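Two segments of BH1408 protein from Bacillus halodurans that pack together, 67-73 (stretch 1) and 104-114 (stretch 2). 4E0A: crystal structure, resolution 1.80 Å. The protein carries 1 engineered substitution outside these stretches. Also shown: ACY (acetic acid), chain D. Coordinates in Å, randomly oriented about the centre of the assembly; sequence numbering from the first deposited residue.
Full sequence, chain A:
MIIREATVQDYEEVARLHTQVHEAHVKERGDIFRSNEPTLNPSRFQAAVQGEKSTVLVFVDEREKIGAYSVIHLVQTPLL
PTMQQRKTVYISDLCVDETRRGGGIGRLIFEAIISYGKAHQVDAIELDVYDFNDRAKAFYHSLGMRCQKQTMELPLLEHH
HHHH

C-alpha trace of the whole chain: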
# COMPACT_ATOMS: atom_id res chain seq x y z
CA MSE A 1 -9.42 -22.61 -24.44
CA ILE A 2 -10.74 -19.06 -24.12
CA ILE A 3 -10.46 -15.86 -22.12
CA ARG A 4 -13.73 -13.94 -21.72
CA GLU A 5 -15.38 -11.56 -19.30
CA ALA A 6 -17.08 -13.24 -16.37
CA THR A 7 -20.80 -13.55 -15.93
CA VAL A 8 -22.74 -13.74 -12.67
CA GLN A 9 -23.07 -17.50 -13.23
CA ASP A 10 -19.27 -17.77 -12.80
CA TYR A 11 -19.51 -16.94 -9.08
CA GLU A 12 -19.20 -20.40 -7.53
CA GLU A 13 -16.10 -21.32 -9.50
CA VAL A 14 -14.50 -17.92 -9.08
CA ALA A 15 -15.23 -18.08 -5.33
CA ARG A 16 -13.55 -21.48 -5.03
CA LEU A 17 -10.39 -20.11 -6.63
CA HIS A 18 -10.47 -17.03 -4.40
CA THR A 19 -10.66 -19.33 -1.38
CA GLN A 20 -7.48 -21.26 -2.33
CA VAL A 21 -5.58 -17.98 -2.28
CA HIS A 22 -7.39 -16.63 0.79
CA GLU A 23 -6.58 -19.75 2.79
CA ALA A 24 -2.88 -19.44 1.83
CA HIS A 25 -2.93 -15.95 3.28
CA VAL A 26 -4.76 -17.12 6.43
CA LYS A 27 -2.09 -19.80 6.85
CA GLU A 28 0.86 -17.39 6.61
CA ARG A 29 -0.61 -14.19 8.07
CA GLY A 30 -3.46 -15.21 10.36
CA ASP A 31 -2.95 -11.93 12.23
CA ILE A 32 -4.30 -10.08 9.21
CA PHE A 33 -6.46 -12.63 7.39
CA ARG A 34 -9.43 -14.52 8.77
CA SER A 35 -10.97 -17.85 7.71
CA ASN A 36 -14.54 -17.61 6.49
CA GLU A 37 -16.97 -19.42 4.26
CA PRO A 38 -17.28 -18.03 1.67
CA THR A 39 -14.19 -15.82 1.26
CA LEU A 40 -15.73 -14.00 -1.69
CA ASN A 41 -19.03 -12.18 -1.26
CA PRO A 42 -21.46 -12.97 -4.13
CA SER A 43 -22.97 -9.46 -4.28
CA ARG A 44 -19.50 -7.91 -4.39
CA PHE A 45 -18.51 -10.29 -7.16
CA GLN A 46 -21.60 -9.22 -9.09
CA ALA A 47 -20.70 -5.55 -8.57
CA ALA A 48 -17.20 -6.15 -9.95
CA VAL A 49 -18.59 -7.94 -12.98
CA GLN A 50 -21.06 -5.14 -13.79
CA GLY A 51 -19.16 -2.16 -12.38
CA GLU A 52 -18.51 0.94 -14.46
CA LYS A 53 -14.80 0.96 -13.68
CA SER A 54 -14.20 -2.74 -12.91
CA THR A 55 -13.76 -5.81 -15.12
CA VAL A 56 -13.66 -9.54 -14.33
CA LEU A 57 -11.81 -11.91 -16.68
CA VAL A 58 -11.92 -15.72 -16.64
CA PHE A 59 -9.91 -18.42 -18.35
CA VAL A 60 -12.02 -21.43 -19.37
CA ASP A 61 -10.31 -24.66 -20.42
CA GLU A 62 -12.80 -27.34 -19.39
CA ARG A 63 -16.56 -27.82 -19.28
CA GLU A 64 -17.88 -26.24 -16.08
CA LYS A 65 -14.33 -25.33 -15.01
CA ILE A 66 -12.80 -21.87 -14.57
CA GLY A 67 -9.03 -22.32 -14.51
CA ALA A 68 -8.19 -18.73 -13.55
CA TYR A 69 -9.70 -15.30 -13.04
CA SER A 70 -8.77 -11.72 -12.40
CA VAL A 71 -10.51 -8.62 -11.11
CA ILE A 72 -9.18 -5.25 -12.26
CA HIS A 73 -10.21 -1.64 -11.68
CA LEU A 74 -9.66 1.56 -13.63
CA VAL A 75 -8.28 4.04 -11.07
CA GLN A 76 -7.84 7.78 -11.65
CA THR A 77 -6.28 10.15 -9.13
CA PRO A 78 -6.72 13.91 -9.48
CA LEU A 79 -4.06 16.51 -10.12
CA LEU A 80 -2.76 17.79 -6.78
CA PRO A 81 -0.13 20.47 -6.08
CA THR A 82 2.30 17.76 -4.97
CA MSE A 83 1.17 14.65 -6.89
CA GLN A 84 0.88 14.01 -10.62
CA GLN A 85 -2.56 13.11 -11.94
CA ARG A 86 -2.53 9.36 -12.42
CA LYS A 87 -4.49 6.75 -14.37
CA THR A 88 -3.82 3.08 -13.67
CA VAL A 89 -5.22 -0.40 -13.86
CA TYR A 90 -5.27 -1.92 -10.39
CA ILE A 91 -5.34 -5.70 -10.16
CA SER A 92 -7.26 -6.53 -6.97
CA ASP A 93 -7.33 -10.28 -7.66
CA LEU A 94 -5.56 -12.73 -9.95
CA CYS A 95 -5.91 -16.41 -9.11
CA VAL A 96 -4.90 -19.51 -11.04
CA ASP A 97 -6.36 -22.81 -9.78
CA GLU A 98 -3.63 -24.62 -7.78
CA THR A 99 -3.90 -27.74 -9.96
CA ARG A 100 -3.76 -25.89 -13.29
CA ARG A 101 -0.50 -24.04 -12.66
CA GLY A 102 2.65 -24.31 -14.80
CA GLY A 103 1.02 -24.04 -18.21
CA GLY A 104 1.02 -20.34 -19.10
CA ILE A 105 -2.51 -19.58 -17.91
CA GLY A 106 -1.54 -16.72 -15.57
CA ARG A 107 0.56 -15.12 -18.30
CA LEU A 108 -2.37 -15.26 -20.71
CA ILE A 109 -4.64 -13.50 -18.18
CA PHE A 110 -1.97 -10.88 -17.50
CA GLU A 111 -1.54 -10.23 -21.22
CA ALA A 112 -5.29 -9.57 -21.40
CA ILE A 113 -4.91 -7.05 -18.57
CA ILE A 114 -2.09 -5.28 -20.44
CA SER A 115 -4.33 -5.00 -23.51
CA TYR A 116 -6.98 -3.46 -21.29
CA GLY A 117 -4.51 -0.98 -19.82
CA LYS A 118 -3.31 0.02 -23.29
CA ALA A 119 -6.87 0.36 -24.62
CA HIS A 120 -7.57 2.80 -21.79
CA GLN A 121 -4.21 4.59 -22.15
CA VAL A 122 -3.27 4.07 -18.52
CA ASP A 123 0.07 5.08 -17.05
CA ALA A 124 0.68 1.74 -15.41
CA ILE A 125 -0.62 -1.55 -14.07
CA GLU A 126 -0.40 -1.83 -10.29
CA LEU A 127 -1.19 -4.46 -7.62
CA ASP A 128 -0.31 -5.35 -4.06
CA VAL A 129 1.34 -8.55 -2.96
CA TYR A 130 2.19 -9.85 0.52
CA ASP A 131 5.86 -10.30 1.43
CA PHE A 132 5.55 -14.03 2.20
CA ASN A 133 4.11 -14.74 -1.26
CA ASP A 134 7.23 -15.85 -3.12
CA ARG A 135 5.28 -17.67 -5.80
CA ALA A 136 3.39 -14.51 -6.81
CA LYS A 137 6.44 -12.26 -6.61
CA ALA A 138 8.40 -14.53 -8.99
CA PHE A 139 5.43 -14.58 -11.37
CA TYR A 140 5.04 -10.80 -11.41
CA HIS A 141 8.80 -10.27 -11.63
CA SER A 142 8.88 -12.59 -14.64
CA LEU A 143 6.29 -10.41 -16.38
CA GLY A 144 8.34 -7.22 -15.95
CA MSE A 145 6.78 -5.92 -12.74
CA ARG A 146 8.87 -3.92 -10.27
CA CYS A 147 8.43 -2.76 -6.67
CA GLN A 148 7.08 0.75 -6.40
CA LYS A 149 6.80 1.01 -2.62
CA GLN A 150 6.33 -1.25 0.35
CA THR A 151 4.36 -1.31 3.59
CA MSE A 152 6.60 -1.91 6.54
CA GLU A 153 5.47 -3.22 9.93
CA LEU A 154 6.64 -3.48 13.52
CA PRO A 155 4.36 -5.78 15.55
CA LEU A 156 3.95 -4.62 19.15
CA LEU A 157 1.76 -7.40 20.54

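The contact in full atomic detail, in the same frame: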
# COMPACT_ATOMS: atom_id res chain seq x y z
N GLY A 67 -10.40 -22.08 -14.92
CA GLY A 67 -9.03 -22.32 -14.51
C GLY A 67 -8.32 -21.14 -13.86
O GLY A 67 -7.31 -21.33 -13.19
N ALA A 68 -8.82 -19.93 -14.07
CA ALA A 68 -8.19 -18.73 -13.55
C ALA A 68 -9.15 -17.55 -13.67
O ALA A 68 -10.05 -17.57 -14.49
CB ALA A 68 -6.93 -18.41 -14.35
N TYR A 69 -8.94 -16.53 -12.85
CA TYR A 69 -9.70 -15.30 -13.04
C TYR A 69 -8.93 -14.12 -12.53
O TYR A 69 -7.95 -14.26 -11.78
CB TYR A 69 -11.06 -15.36 -12.33
CG TYR A 69 -10.96 -15.01 -10.86
CD1 TYR A 69 -10.56 -15.96 -9.93
CD2 TYR A 69 -11.27 -13.72 -10.40
CE1 TYR A 69 -10.45 -15.66 -8.57
CE2 TYR A 69 -11.17 -13.41 -9.01
CZ TYR A 69 -10.75 -14.39 -8.12
OH TYR A 69 -10.64 -14.12 -6.76
N SER A 70 -9.38 -12.94 -12.91
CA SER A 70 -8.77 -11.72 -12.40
C SER A 70 -9.84 -10.65 -12.26
O SER A 70 -10.82 -10.62 -13.02
CB SER A 70 -7.66 -11.25 -13.35
OG SER A 70 -7.01 -10.11 -12.80
N VAL A 71 -9.66 -9.79 -11.26
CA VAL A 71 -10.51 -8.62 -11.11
C VAL A 71 -9.62 -7.39 -11.20
O VAL A 71 -8.61 -7.30 -10.51
CB VAL A 71 -11.20 -8.59 -9.74
CG1 VAL A 71 -12.06 -7.33 -9.62
CG2 VAL A 71 -12.05 -9.85 -9.55
N ILE A 72 -9.99 -6.44 -12.06
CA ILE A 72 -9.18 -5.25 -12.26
C ILE A 72 -10.08 -4.02 -12.17
O ILE A 72 -11.29 -4.13 -12.34
CB ILE A 72 -8.42 -5.27 -13.62
CG1 ILE A 72 -9.40 -5.11 -14.78
CG2 ILE A 72 -7.60 -6.56 -13.78
CD1 ILE A 72 -8.76 -5.33 -16.13
N HIS A 73 -9.47 -2.88 -11.88
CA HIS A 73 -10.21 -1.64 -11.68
C HIS A 73 -9.48 -0.51 -12.38
O HIS A 73 -8.25 -0.43 -12.33
CB HIS A 73 -10.29 -1.31 -10.19
CG HIS A 73 -10.84 -2.43 -9.36
ND1 HIS A 73 -12.16 -2.46 -8.95
CD2 HIS A 73 -10.26 -3.54 -8.85
CE1 HIS A 73 -12.36 -3.55 -8.22
NE2 HIS A 73 -11.22 -4.22 -8.14
N GLY A 104 1.16 -21.62 -18.42
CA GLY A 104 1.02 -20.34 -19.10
C GLY A 104 -0.31 -19.62 -18.91
O GLY A 104 -0.52 -18.54 -19.47
N ILE A 105 -1.20 -20.19 -18.12
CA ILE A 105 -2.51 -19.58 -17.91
C ILE A 105 -2.46 -18.18 -17.26
O ILE A 105 -3.11 -17.25 -17.73
CB ILE A 105 -3.47 -20.54 -17.15
CG1 ILE A 105 -3.79 -21.74 -18.04
CG2 ILE A 105 -4.76 -19.83 -16.77
CD1 ILE A 105 -4.53 -22.84 -17.33
N GLY A 106 -1.68 -18.02 -16.19
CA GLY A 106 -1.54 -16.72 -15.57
C GLY A 106 -1.02 -15.66 -16.53
O GLY A 106 -1.54 -14.53 -16.59
N ARG A 107 0.01 -16.01 -17.28
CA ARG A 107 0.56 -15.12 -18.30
C ARG A 107 -0.50 -14.68 -19.31
O ARG A 107 -0.57 -13.52 -19.68
CB ARG A 107 1.73 -15.77 -19.02
CG ARG A 107 2.36 -14.88 -20.07
CD ARG A 107 3.61 -15.52 -20.68
NE ARG A 107 4.82 -15.21 -19.92
CZ ARG A 107 5.65 -14.21 -20.21
NH1 ARG A 107 5.40 -13.41 -21.24
NH2 ARG A 107 6.73 -14.00 -19.47
N LEU A 108 -1.33 -15.62 -19.76
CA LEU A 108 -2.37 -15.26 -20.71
C LEU A 108 -3.35 -14.25 -20.11
O LEU A 108 -3.75 -13.28 -20.77
CB LEU A 108 -3.12 -16.51 -21.20
CG LEU A 108 -2.37 -17.40 -22.19
CD1 LEU A 108 -3.15 -18.67 -22.45
CD2 LEU A 108 -2.14 -16.66 -23.50
N ILE A 109 -3.75 -14.46 -18.86
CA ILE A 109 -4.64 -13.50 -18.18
C ILE A 109 -3.97 -12.13 -18.06
O ILE A 109 -4.59 -11.10 -18.34
CB ILE A 109 -5.06 -13.99 -16.79
CG1 ILE A 109 -6.05 -15.15 -16.91
CG2 ILE A 109 -5.70 -12.83 -15.99
CD1 ILE A 109 -7.40 -14.71 -17.38
N PHE A 110 -2.71 -12.13 -17.65
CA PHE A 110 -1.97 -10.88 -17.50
C PHE A 110 -1.83 -10.12 -18.82
O PHE A 110 -1.95 -8.90 -18.86
CB PHE A 110 -0.58 -11.13 -16.92
CG PHE A 110 0.08 -9.90 -16.36
CD1 PHE A 110 -0.26 -9.42 -15.09
CD2 PHE A 110 1.03 -9.21 -17.10
CE1 PHE A 110 0.35 -8.30 -14.55
CE2 PHE A 110 1.65 -8.08 -16.58
CZ PHE A 110 1.31 -7.61 -15.30
N GLU A 111 -1.58 -10.85 -19.90
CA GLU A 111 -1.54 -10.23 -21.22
C GLU A 111 -2.87 -9.55 -21.57
O GLU A 111 -2.87 -8.45 -22.13
CB GLU A 111 -1.15 -11.26 -22.28
CG GLU A 111 0.35 -11.53 -22.25
CD GLU A 111 0.73 -12.82 -22.94
OE1 GLU A 111 -0.17 -13.63 -23.25
OE2 GLU A 111 1.95 -13.03 -23.15
N ALA A 112 -3.98 -10.18 -21.20
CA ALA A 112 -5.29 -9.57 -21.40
C ALA A 112 -5.41 -8.26 -20.61
O ALA A 112 -5.96 -7.28 -21.10
CB ALA A 112 -6.39 -10.54 -20.97
N ILE A 113 -4.86 -8.25 -19.40
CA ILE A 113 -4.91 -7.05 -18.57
C ILE A 113 -4.08 -5.93 -19.20
O ILE A 113 -4.51 -4.78 -19.22
CB ILE A 113 -4.49 -7.35 -17.13
CG1 ILE A 113 -5.46 -8.36 -16.50
CG2 ILE A 113 -4.45 -6.08 -16.28
CD1 ILE A 113 -5.06 -8.85 -15.14
N ILE A 114 -2.90 -6.27 -19.72
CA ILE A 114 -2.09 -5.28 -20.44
C ILE A 114 -2.88 -4.65 -21.59
O ILE A 114 -2.90 -3.43 -21.73
CB ILE A 114 -0.79 -5.89 -20.98
CG1 ILE A 114 0.14 -6.29 -19.83
CG2 ILE A 114 -0.08 -4.89 -21.91
CD1 ILE A 114 1.33 -7.15 -20.25
C ACY D . 0.51 -20.12 -13.75
O ACY D . 1.32 -21.07 -13.65
OXT ACY D . -0.38 -20.05 -14.62
CH3 ACY D . 0.61 -18.99 -12.76

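This is a small, almost wholly apolar contact in which an α-helix lies along one face of a β-strand, the two running roughly parallel at 29° with their axes 8.9 Å apart at closest approach. Two repeats match: alternate strand residues, Ala 68, Ser 70 and Ile 72, point toward the helix, while every fourth helix residue, Ile 105, Ile 109 and Ile 113, points toward the strand. Tyr 69 and Val 71 point away.

At the start, the small side chain of Ala 68 fits where the backbones are close: its CB lies 3.5 Å from Ile 105 CG2 and 4.2 Å from Ile 109 CG1. In the middle, Ser 70 CB packs against Ile 109 CG2 at 3.6 Å. Ser 70 OG lies 3.3 Å from Ile 113 CD1, a van der Waals contact; this buried hydroxyl is hydrogen-bonded elsewhere in the structure, so it can tolerate a greasy neighbour. Farther along, the larger Ile 72 brings CG2 to 3.7 Å from Ile 113 CD1. No hydrogen bond crosses the contact; its close approaches are van der Waals contacts, chiefly between aliphatic groups, with the three isoleucines supplying the helix side.

At the helix start, Gly 106 N donates a 2.9 Å hydrogen bond to OXT of the bound acetic acid. An ideal CB on Gly 106 would lie 3.0 Å from ACY CH3, so the lack of a side chain leaves room for the ligand, which probably comes from the crystallisation liquor.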